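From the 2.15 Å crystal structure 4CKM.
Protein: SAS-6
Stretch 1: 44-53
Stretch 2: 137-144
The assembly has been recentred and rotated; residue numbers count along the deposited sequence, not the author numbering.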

# COMPACT_ATOMS: atom_id res chain seq x y z
N THR A 44 20.41 14.09 -4.12
CA THR A 44 20.80 13.03 -3.20
C THR A 44 19.73 12.89 -2.15
O THR A 44 19.11 13.87 -1.75
N VAL A 45 19.45 11.65 -1.77
CA VAL A 45 18.40 11.40 -0.78
C VAL A 45 18.85 10.28 0.10
O VAL A 45 19.60 9.41 -0.34
N MET A 46 18.38 10.30 1.34
CA MET A 46 18.63 9.19 2.26
C MET A 46 17.65 8.06 1.94
O MET A 46 16.44 8.29 1.80
N VAL A 47 18.17 6.84 1.88
CA VAL A 47 17.36 5.68 1.59
C VAL A 47 17.72 4.57 2.55
O VAL A 47 18.89 4.29 2.76
N SER A 48 16.71 3.93 3.13
CA SER A 48 16.93 2.65 3.81
C SER A 48 17.03 1.54 2.76
O SER A 48 16.06 1.25 2.07
N THR A 49 18.22 0.98 2.63
CA THR A 49 18.49 -0.11 1.68
C THR A 49 18.68 -1.44 2.39
O THR A 49 19.30 -1.51 3.45
N LYS A 50 18.17 -2.50 1.78
CA LYS A 50 18.44 -3.83 2.27
C LYS A 50 18.29 -4.89 1.20
O LYS A 50 17.48 -4.73 0.28
N MET A 51 19.13 -5.93 1.29
CA MET A 51 18.88 -7.18 0.57
C MET A 51 18.48 -8.22 1.60
O MET A 51 19.33 -8.70 2.35
N PRO A 52 17.20 -8.57 1.64
CA PRO A 52 16.82 -9.58 2.62
C PRO A 52 17.61 -10.86 2.38
O PRO A 52 17.96 -11.16 1.24
N PRO A 53 17.93 -11.60 3.46
CA PRO A 53 17.46 -11.35 4.82
C PRO A 53 18.31 -10.36 5.64
O PRO A 53 18.03 -10.13 6.80
N GLU A 137 9.44 8.98 3.70
CA GLU A 137 10.74 8.30 3.70
C GLU A 137 10.89 7.44 2.46
O GLU A 137 9.89 7.10 1.84
N LEU A 138 12.11 7.03 2.17
CA LEU A 138 12.39 6.11 1.07
C LEU A 138 13.05 4.81 1.55
O LEU A 138 13.94 4.81 2.42
N SER A 139 12.62 3.73 0.93
CA SER A 139 13.15 2.41 1.17
C SER A 139 13.47 1.80 -0.18
O SER A 139 12.77 2.06 -1.16
N PHE A 140 14.56 1.04 -0.26
CA PHE A 140 14.91 0.32 -1.48
C PHE A 140 15.29 -1.10 -1.12
O PHE A 140 16.31 -1.32 -0.48
N VAL A 141 14.44 -2.05 -1.50
CA VAL A 141 14.65 -3.45 -1.16
C VAL A 141 15.07 -4.25 -2.38
O VAL A 141 14.33 -4.33 -3.35
N LEU A 142 16.26 -4.80 -2.32
CA LEU A 142 16.79 -5.63 -3.39
C LEU A 142 16.23 -7.06 -3.29
O LEU A 142 15.87 -7.51 -2.22
N ASN A 143 16.16 -7.75 -4.43
CA ASN A 143 15.80 -9.17 -4.43
C ASN A 143 17.02 -10.07 -4.12
O ASN A 143 18.11 -9.56 -3.94
N SER A 144 16.82 -11.38 -4.04
CA SER A 144 17.93 -12.38 -3.89
C SER A 144 18.07 -12.88 -2.46
O SER A 144 17.08 -13.00 -1.74

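Side-chain packing between two neighbouring parallel strands of SAS-6, residues 44-50 and 137-142. Four backbone hydrogen bonds fix the register: Ser48 N to Leu138 O (3.0 Å), Phe140 N to Ser48 O (2.8 Å), Lys50 N to Phe140 O (3.2 Å) and Leu142 N to Lys50 O (2.9 Å). Ser48 and Lys50 thus use both N and O toward the second strand, and side chains alternate between the two faces of the sheet.

One face carries Thr49 and Phe140. Val47 (chi1 t) sits sideways to the second strand; its CG1 reaches CB of Phe140 (3.7 Å), and both CG1 and CG2 lie 4.2 Å from CB of Leu138. Phe140 is also t at chi1, with chi2 at 63°; its CB lies against the first strand, but the ring leads away from it. Thr49 is p: CG2 comes within 4.4 Å of CB of Phe140, and OG1 is hydrogen-bonded elsewhere in the structure. Leu138 points toward the first strand in the m, t rotamer, which brings CD1 to 3.7 Å from CG2 of Val45, itself m and pointing toward Leu138. Met46, one residue on, turns its m, m, t chain away and contributes its carbonyl instead: water 1 donates to Met46 O (2.6 Å) and accepts from Leu138 N (3.0 Å), bridging the strands just before the direct ladder begins.

The other face pairs Ser48 with Ser139 and Lys50 with Val141. Both serines are t, and their hydroxyls share water 2, which lies 2.7 Å from Ser48 OG and 3.0 Å from Ser139 OG; the same water makes a weak bond to Ser48 O (3.1 Å). Lys50 leaves its backbone with chi1 p, then runs extended through chi2 and chi3, both t, before chi4 falls between wells at -135°. Its contact here is aliphatic, CE lying 4.2 Å from CG2 of Val141. Val141 (t) offers its other methyl, CG1, to CD of Pro52 at 3.8 Å.

Beyond Lys50 the first stretch leaves the strand but remains in contact. Met51 CB lies 4.1 Å from CB of Leu142 (m, t), and Met51 CG 3.4 Å from Asn143 O. The t, t course of chi1 and chi2 carries Met51 SD to 3.6 Å from Ser144 CB, in a poorly ordered residue; chi3 p then directs CE. The Pro52 ring, C-gamma exo, sets CD 3.1 Å from Leu142 O. Asn143 (chi1 p) points away, its amide hydrogen-bonded elsewhere, and Pro53, after a cis peptide bond, also turns away.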

# COMPACT_ATOMS: atom_id res chain seq x y z
CB THR A 44 22.16 13.32 -2.59
OG1 THR A 44 23.11 13.31 -3.66
CG2 THR A 44 22.58 12.24 -1.58
CB VAL A 45 17.05 10.99 -1.42
CG1 VAL A 45 16.38 12.18 -2.04
CG2 VAL A 45 17.26 9.92 -2.48
CB MET A 46 18.44 9.64 3.71
CG MET A 46 19.45 10.68 4.16
SD MET A 46 21.09 9.98 4.10
CE MET A 46 22.06 11.46 4.35
CB VAL A 47 17.57 5.22 0.13
CG1 VAL A 47 16.61 4.09 -0.24
CG2 VAL A 47 17.38 6.39 -0.83
CB SER A 48 15.82 2.34 4.83
OG SER A 48 16.02 1.06 5.40
CB THR A 49 19.80 0.13 0.92
OG1 THR A 49 20.87 0.32 1.86
CG2 THR A 49 19.71 1.35 0.08
CB LYS A 50 17.56 -4.15 3.47
CG LYS A 50 16.12 -4.44 3.16
CD LYS A 50 15.36 -4.72 4.44
CE LYS A 50 13.88 -4.91 4.16
NZ LYS A 50 13.03 -4.17 5.13
CB MET A 51 20.08 -7.70 -0.22
CG MET A 51 19.68 -8.98 -0.99
SD MET A 51 20.95 -9.97 -1.82
CE MET A 51 22.18 -10.28 -0.55
CB PRO A 52 15.33 -9.79 2.38
CG PRO A 52 14.89 -8.55 1.66
CD PRO A 52 16.06 -8.19 0.80
CB PRO A 53 17.50 -12.76 5.43
CG PRO A 53 18.64 -13.44 4.71
CD PRO A 53 18.90 -12.70 3.42
CB GLU A 137 10.85 7.34 4.88
CG GLU A 137 10.92 7.99 6.24
CD GLU A 137 10.90 6.97 7.38
OE1 GLU A 137 10.59 5.77 7.17
OE2 GLU A 137 11.20 7.37 8.51
CB LEU A 138 13.32 6.75 0.06
CG LEU A 138 12.79 7.99 -0.63
CD1 LEU A 138 13.89 8.67 -1.43
CD2 LEU A 138 11.61 7.63 -1.53
CB SER A 139 12.11 1.56 1.88
OG SER A 139 12.61 0.26 2.05
CB PHE A 140 16.03 0.99 -2.23
CG PHE A 140 16.24 0.46 -3.62
CD1 PHE A 140 15.24 0.58 -4.59
CD2 PHE A 140 17.42 -0.14 -3.98
CE1 PHE A 140 15.42 0.12 -5.88
CE2 PHE A 140 17.61 -0.62 -5.27
CZ PHE A 140 16.61 -0.49 -6.22
CB VAL A 141 13.35 -4.07 -0.65
CG1 VAL A 141 13.59 -5.51 -0.24
CG2 VAL A 141 12.78 -3.23 0.51
CB LEU A 142 18.30 -5.67 -3.30
CG LEU A 142 19.10 -4.35 -3.27
CD1 LEU A 142 20.56 -4.64 -3.02
CD2 LEU A 142 18.99 -3.61 -4.58
CB ASN A 143 15.14 -9.55 -5.78
CG ASN A 143 16.12 -9.63 -6.95
OD1 ASN A 143 17.13 -8.93 -7.04
ND2 ASN A 143 15.78 -10.48 -7.89
CB SER A 144 19.29 -11.84 -4.40
OG SER A 144 20.32 -12.81 -4.37
O HOH W 1 14.43 8.31 3.48
O HOH W 2 14.60 -0.78 3.98